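Local structure of cadherin-related family member 2 (Mus musculus, 5CYX) at residues S113-L118 / I213-L218; S178-L183 / F207-V212. The protein probably forms calcium-dependent heterophilic adhesion complexes with CDHR5 on adjacent microvilli, and thereby controls how microvilli pack at the apical membrane of epithelial cells. All blocks are in the same frame, centred on the assembly; numbering follows the deposited sequence. Where two conformers were deposited one is given.

Contact 1: S113-L118 / I213-L218. With CA (calcium ion), chain E; CA (calcium ion), chain F.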
loop_
_atom_site.group_PDB
_atom_site.type_symbol
_atom_site.label_atom_id
_atom_site.label_comp_id
_atom_site.label_asym_id
_atom_site.label_seq_id
_atom_site.Cartn_x
_atom_site.Cartn_y
_atom_site.Cartn_z
ATOM N N SER A 113 -4.392 15.587 -12.295
ATOM C CA SER A 113 -4.153 14.883 -13.543
ATOM C C SER A 113 -3.105 13.786 -13.357
ATOM O O SER A 113 -2.099 14.006 -12.672
ATOM C CB SER A 113 -3.643 15.830 -14.613
ATOM O OG SER A 113 -4.613 16.793 -14.833
ATOM N N ILE A 114 -3.306 12.655 -14.020
ATOM C CA ILE A 114 -2.284 11.617 -14.046
ATOM C C ILE A 114 -2.094 11.041 -15.434
ATOM O O ILE A 114 -3.048 10.966 -16.231
ATOM C CB ILE A 114 -2.590 10.496 -13.058
ATOM C CG1 ILE A 114 -3.893 9.780 -13.439
ATOM C CG2 ILE A 114 -2.635 11.045 -11.643
ATOM C CD1 ILE A 114 -4.398 8.837 -12.391
ATOM N N ASN A 115 -0.853 10.666 -15.719
ATOM C CA ASN A 115 -0.506 9.997 -16.949
ATOM C C ASN A 115 -1.132 8.626 -16.957
ATOM O O ASN A 115 -1.107 7.941 -15.927
ATOM C CB ASN A 115 1.012 9.775 -17.045
ATOM C CG ASN A 115 1.773 11.026 -17.408
ATOM O OD1 ASN A 115 2.971 11.080 -17.220
ATOM N ND2 ASN A 115 1.115 12.014 -17.869
ATOM N N GLU A 116 -1.587 8.187 -18.122
ATOM C CA GLU A 116 -2.228 6.854 -18.192
ATOM C C GLU A 116 -1.196 5.741 -17.924
ATOM O O GLU A 116 -1.620 4.679 -17.491
ATOM C CB GLU A 116 -2.950 6.610 -19.504
ATOM C CG GLU A 116 -2.097 6.277 -20.711
ATOM C CD GLU A 116 -2.863 6.210 -22.041
ATOM O OE1 GLU A 116 -4.078 5.794 -22.138
ATOM O OE2 GLU A 116 -2.181 6.526 -23.053
ATOM N N THR A 117 0.104 5.970 -18.179
ATOM C CA THR A 117 1.160 4.936 -17.852
ATOM C C THR A 117 1.563 4.892 -16.378
ATOM O O THR A 117 2.425 4.122 -16.034
ATOM C CB THR A 117 2.470 5.086 -18.662
ATOM O OG1 THR A 117 2.961 6.407 -18.513
ATOM C CG2 THR A 117 2.257 4.793 -20.127
ATOM N N LEU A 118 0.979 5.734 -15.517
ATOM C CA LEU A 118 1.239 5.670 -14.081
ATOM C C LEU A 118 1.280 4.197 -13.577
ATOM O O LEU A 118 0.308 3.435 -13.773
ATOM C CB LEU A 118 0.193 6.453 -13.305
ATOM C CG LEU A 118 0.476 6.681 -11.829
ATOM C CD1 LEU A 118 1.736 7.535 -11.600
ATOM C CD2 LEU A 118 -0.751 7.305 -11.178
ATOM N N ILE A 213 -4.336 11.541 -18.707
ATOM C CA ILE A 213 -3.609 12.127 -19.821
ATOM C C ILE A 213 -3.221 11.032 -20.788
ATOM O O ILE A 213 -2.613 9.996 -20.416
ATOM C CB ILE A 213 -2.330 12.829 -19.309
ATOM C CG1 ILE A 213 -2.697 14.047 -18.459
ATOM C CG2 ILE A 213 -1.368 13.208 -20.441
ATOM C CD1 ILE A 213 -1.500 14.583 -17.664
ATOM N N ASP A 214 -3.573 11.245 -22.040
ATOM C CA ASP A 214 -3.309 10.286 -23.091
ATOM C C ASP A 214 -1.825 10.375 -23.454
ATOM O O ASP A 214 -1.275 11.488 -23.681
ATOM C CB ASP A 214 -4.189 10.547 -24.312
ATOM C CG ASP A 214 -4.263 9.361 -25.255
ATOM O OD1 ASP A 214 -3.653 8.240 -24.978
ATOM O OD2 ASP A 214 -4.958 9.549 -26.266
ATOM N N GLU A 215 -1.177 9.205 -23.467
ATOM C CA GLU A 215 0.233 9.119 -23.847
ATOM C C GLU A 215 0.384 8.300 -25.125
ATOM O O GLU A 215 -0.466 7.503 -25.421
ATOM C CB GLU A 215 1.047 8.512 -22.726
ATOM C CG GLU A 215 1.164 9.399 -21.492
ATOM C CD GLU A 215 2.023 8.700 -20.429
ATOM O OE1 GLU A 215 1.540 7.815 -19.679
ATOM O OE2 GLU A 215 3.210 9.017 -20.368
ATOM N N PRO A 216 1.439 8.551 -25.912
ATOM C CA PRO A 216 1.500 7.928 -27.222
ATOM C C PRO A 216 1.979 6.473 -27.137
ATOM O O PRO A 216 3.179 6.221 -27.122
ATOM C CB PRO A 216 2.469 8.809 -27.987
ATOM C CG PRO A 216 3.346 9.427 -26.944
ATOM C CD PRO A 216 2.485 9.582 -25.727
ATOM N N ASP A 217 1.025 5.547 -27.037
ATOM C CA ASP A 217 1.351 4.123 -26.976
ATOM C C ASP A 217 0.398 3.230 -27.749
ATOM O O ASP A 217 0.361 2.045 -27.494
ATOM C CB ASP A 217 1.364 3.673 -25.510
ATOM C CG ASP A 217 0.001 3.812 -24.824
ATOM O OD1 ASP A 217 -0.977 4.422 -25.355
ATOM O OD2 ASP A 217 -0.078 3.293 -23.706
ATOM N N LEU A 218 -0.357 3.796 -28.681
ATOM C CA LEU A 218 -1.184 3.027 -29.567
ATOM C C LEU A 218 -0.775 3.401 -30.974
ATOM O O LEU A 218 -0.577 4.605 -31.309
ATOM C CB LEU A 218 -2.653 3.340 -29.304
ATOM C CG LEU A 218 -3.192 2.916 -27.939
ATOM C CD1 LEU A 218 -4.585 3.473 -27.746
ATOM C CD2 LEU A 218 -3.240 1.388 -27.851
HETATM CA CA CA E . -2.407 6.301 -25.306
HETATM CA CA CA F . -0.078 6.864 -31.338
HETATM O O HOH W 1 -4.351 5.104 -24.649
HETATM O O HOH W 2 2.124 6.034 -30.368
HETATM O O HOH W 3 0.273 9.189 -30.500
#

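Contact 2: S178-L183 / F207-V212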
loop_
_atom_site.group_PDB
_atom_site.type_symbol
_atom_site.label_atom_id
_atom_site.label_comp_id
_atom_site.label_asym_id
_atom_site.label_seq_id
_atom_site.Cartn_x
_atom_site.Cartn_y
_atom_site.Cartn_z
ATOM N N SER A 178 -11.308 5.125 -19.720
ATOM C CA SER A 178 -11.943 6.396 -19.472
ATOM C C SER A 178 -10.868 7.473 -19.377
ATOM O O SER A 178 -9.811 7.243 -18.804
ATOM C CB SER A 178 -12.749 6.363 -18.173
ATOM O OG SER A 178 -13.370 7.616 -17.931
ATOM N N ALA A 179 -11.192 8.643 -19.906
ATOM C CA ALA A 179 -10.368 9.833 -19.768
ATOM C C ALA A 179 -10.544 10.525 -18.405
ATOM O O ALA A 179 -9.772 11.418 -18.062
ATOM C CB ALA A 179 -10.723 10.805 -20.888
ATOM N N PHE A 180 -11.571 10.139 -17.649
ATOM C CA PHE A 180 -11.939 10.843 -16.421
ATOM C C PHE A 180 -12.573 9.903 -15.397
ATOM O O PHE A 180 -13.254 8.931 -15.751
ATOM C CB PHE A 180 -12.896 12.018 -16.745
ATOM C CG PHE A 180 -13.256 12.890 -15.554
ATOM C CD1 PHE A 180 -12.436 13.941 -15.157
ATOM C CD2 PHE A 180 -14.450 12.691 -14.861
ATOM C CE1 PHE A 180 -12.785 14.751 -14.084
ATOM C CE2 PHE A 180 -14.799 13.494 -13.786
ATOM C CZ PHE A 180 -13.966 14.518 -13.394
ATOM N N TYR A 181 -12.332 10.205 -14.132
ATOM C CA TYR A 181 -12.995 9.566 -13.019
ATOM C C TYR A 181 -13.294 10.622 -11.965
ATOM O O TYR A 181 -12.554 11.577 -11.805
ATOM C CB TYR A 181 -12.178 8.435 -12.392
ATOM C CG TYR A 181 -11.760 7.331 -13.350
ATOM C CD1 TYR A 181 -10.580 7.433 -14.064
ATOM C CD2 TYR A 181 -12.547 6.175 -13.527
ATOM C CE1 TYR A 181 -10.222 6.488 -14.969
ATOM C CE2 TYR A 181 -12.191 5.198 -14.423
ATOM C CZ TYR A 181 -11.035 5.344 -15.132
ATOM O OH TYR A 181 -10.639 4.405 -16.028
ATOM N N GLN A 182 -14.384 10.411 -11.256
ATOM C CA GLN A 182 -14.723 11.150 -10.097
ATOM C C GLN A 182 -14.954 10.160 -8.970
ATOM O O GLN A 182 -15.834 9.302 -9.044
ATOM C CB GLN A 182 -16.004 11.960 -10.317
ATOM C CG GLN A 182 -16.329 12.829 -9.112
ATOM C CD GLN A 182 -17.708 13.448 -9.230
ATOM O OE1 GLN A 182 -17.909 14.286 -10.079
ATOM N NE2 GLN A 182 -18.642 13.039 -8.389
ATOM N N LEU A 183 -14.200 10.340 -7.907
ATOM C CA LEU A 183 -14.273 9.504 -6.736
ATOM C C LEU A 183 -14.984 10.304 -5.676
ATOM O O LEU A 183 -14.651 11.488 -5.474
ATOM C CB LEU A 183 -12.875 9.178 -6.230
ATOM C CG LEU A 183 -11.988 8.175 -6.930
ATOM C CD1 LEU A 183 -11.647 8.557 -8.344
ATOM C CD2 LEU A 183 -10.710 8.057 -6.113
ATOM N N PHE A 207 -15.137 14.985 -2.908
ATOM C CA PHE A 207 -14.946 14.497 -4.266
ATOM C C PHE A 207 -13.564 14.781 -4.870
ATOM O O PHE A 207 -12.967 15.864 -4.675
ATOM C CB PHE A 207 -16.036 15.094 -5.155
ATOM C CG PHE A 207 -17.419 14.737 -4.713
ATOM C CD1 PHE A 207 -18.079 15.506 -3.768
ATOM C CD2 PHE A 207 -18.054 13.603 -5.220
ATOM C CE1 PHE A 207 -19.381 15.194 -3.376
ATOM C CE2 PHE A 207 -19.352 13.267 -4.835
ATOM C CZ PHE A 207 -20.015 14.056 -3.902
ATOM N N VAL A 208 -13.039 13.764 -5.548
ATOM C CA VAL A 208 -11.782 13.864 -6.275
ATOM C C VAL A 208 -11.983 13.564 -7.742
ATOM O O VAL A 208 -12.333 12.412 -8.120
ATOM C CB VAL A 208 -10.704 12.915 -5.703
ATOM C CG1 VAL A 208 -9.349 13.194 -6.363
ATOM C CG2 VAL A 208 -10.611 13.123 -4.210
ATOM N N SER A 209 -11.766 14.598 -8.535
ATOM C CA SER A 209 -11.821 14.541 -9.980
ATOM C C SER A 209 -10.458 14.234 -10.558
ATOM O O SER A 209 -9.509 15.005 -10.358
ATOM C CB SER A 209 -12.290 15.886 -10.522
ATOM O OG SER A 209 -13.571 16.154 -9.983
ATOM N N ILE A 210 -10.362 13.106 -11.274
ATOM C CA ILE A 210 -9.112 12.669 -11.897
ATOM C C ILE A 210 -9.140 12.768 -13.412
ATOM O O ILE A 210 -9.954 12.100 -14.015
ATOM C CB ILE A 210 -8.780 11.231 -11.463
ATOM C CG1 ILE A 210 -8.754 11.153 -9.929
ATOM C CG2 ILE A 210 -7.441 10.785 -12.039
ATOM C CD1 ILE A 210 -8.696 9.770 -9.405
ATOM N N SER A 211 -8.280 13.597 -14.032
ATOM C CA SER A 211 -8.098 13.566 -15.494
ATOM C C SER A 211 -6.956 12.595 -15.879
ATOM O O SER A 211 -5.893 12.655 -15.323
ATOM C CB SER A 211 -7.823 14.947 -16.079
ATOM O OG SER A 211 -8.768 15.847 -15.563
ATOM N N VAL A 212 -7.212 11.710 -16.837
ATOM C CA VAL A 212 -6.193 10.843 -17.373
ATOM C C VAL A 212 -5.655 11.447 -18.633
ATOM O O VAL A 212 -6.441 11.811 -19.526
ATOM C CB VAL A 212 -6.773 9.465 -17.710
ATOM C CG1 VAL A 212 -5.643 8.512 -18.125
ATOM C CG2 VAL A 212 -7.534 8.932 -16.503
#

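Contact 1: S113-L118 / I213-L218
Ser113 rests its CB on the CD1 methyl of Ile213; between these segments the first backbone bond is Ile213 N-H to Ile114 O, 2.8 Å from N to O. Asn115 forms a parallel bridge with Ile213, and its amide is stacked on the carboxylate of Glu215, the two planes 26° apart. Glu116 returns the backbone bond, its N 3.1 Å from Ile213 O, and sends its side chain to one of two calcium ions. CG sits between the backbone N and the carbonyl carbon (chi1 77°), and the chain extended beyond it carries OE2 to 2.3 Å from the ion. Glu215 N meets that oxygen from above the carboxylate plane at 2.9 Å. This is one calcium site of the linker between the second and third cadherin repeats: Asp214 OD1, Glu215 O, Asp217 OD1 and water 1 share the ion, and Asp250 completes the shell. The other ion takes Leu218 O, with Asp248, Asp250 and Glu304. Glu116 OE1 accepts bonds from water 1 and Tyr174 N; with both oxygens held, the carboxylate is likely to be restrained from turning. Within the type I turn from Asn115 to Leu118, Thr117 N meets Glu215 OE1 at 2.8 Å, nearly in line with its C-O bond.

Contact 2: S178-L183 / F207-V212
Five backbone hydrogen bonds join Ala179, Tyr181 and Leu183 to Val208, Ile210 and Val212, pairing two antiparallel strands of the second cadherin repeat, a Greek-key beta sandwich. The axes of 180-183 and 207-212 approach to 4.6 Å, at 169° between their N-to-C directions. Tyr181 and Ile210 exchange two of the bonds, with Tyr181 N to Ile210 O at 3.0 Å and Ile210 N to Tyr181 O at 2.7 Å; Leu183 and Val208 exchange two more. On the buried face the CD1 methyls of Leu183 and Ile210 press together at 3.4 Å, tighter than usual carbon contact, and the Tyr181 ring meets Val212 CG2 at its edge, through CE1. Phe158 lies behind these side chains, edge-to-face with Tyr181 and against both Leu183 and Ile210.

The other face carries Phe180, Gln182, Ser209 and Ser211. In one of two conformers Phe180 CZ comes 3.6 Å from Ser209 CB. The Gln182 chain is extended beyond CG, itself anti to the backbone N (chi1 -176°), and its NE2 comes 3.3 Å from Phe207 CD2, amide and ring planes 80° apart. An alanine at Gln182 removes this amide, and is likely to leave a gap beside Phe207 CD2 and the ring freer to turn. Just before strand 180-189, Ser178 OG stands over one face of the Tyr181 ring, 4.3 Å above its plane and offset toward the rim.

Contacts 1 and 2 are successive pairings in one mixed sheet, with strand 206-213 central to both: residues 207-212 pair with 178-183 on one edge and run parallel beside 109-115 on the other, contact 1 being the end of that second pairing. The centres lie about 13 Å apart, and contact 2 is nested within the chain loop that contact 1 closes. They touch directly. Ile114 N lies 2.9 Å from Ser211 O, a probable hydrogen bond, while Ile114 CD1 packs on Ile210 CG2 at 3.6 Å. Glu116 CB meets Val212 CG1 at 3.6 Å, so the metal-binding Glu116 rests on the end of contact 2. The Val212 side chain, not itself a ligand, is about 8 Å from the calcium ion that Glu116 binds.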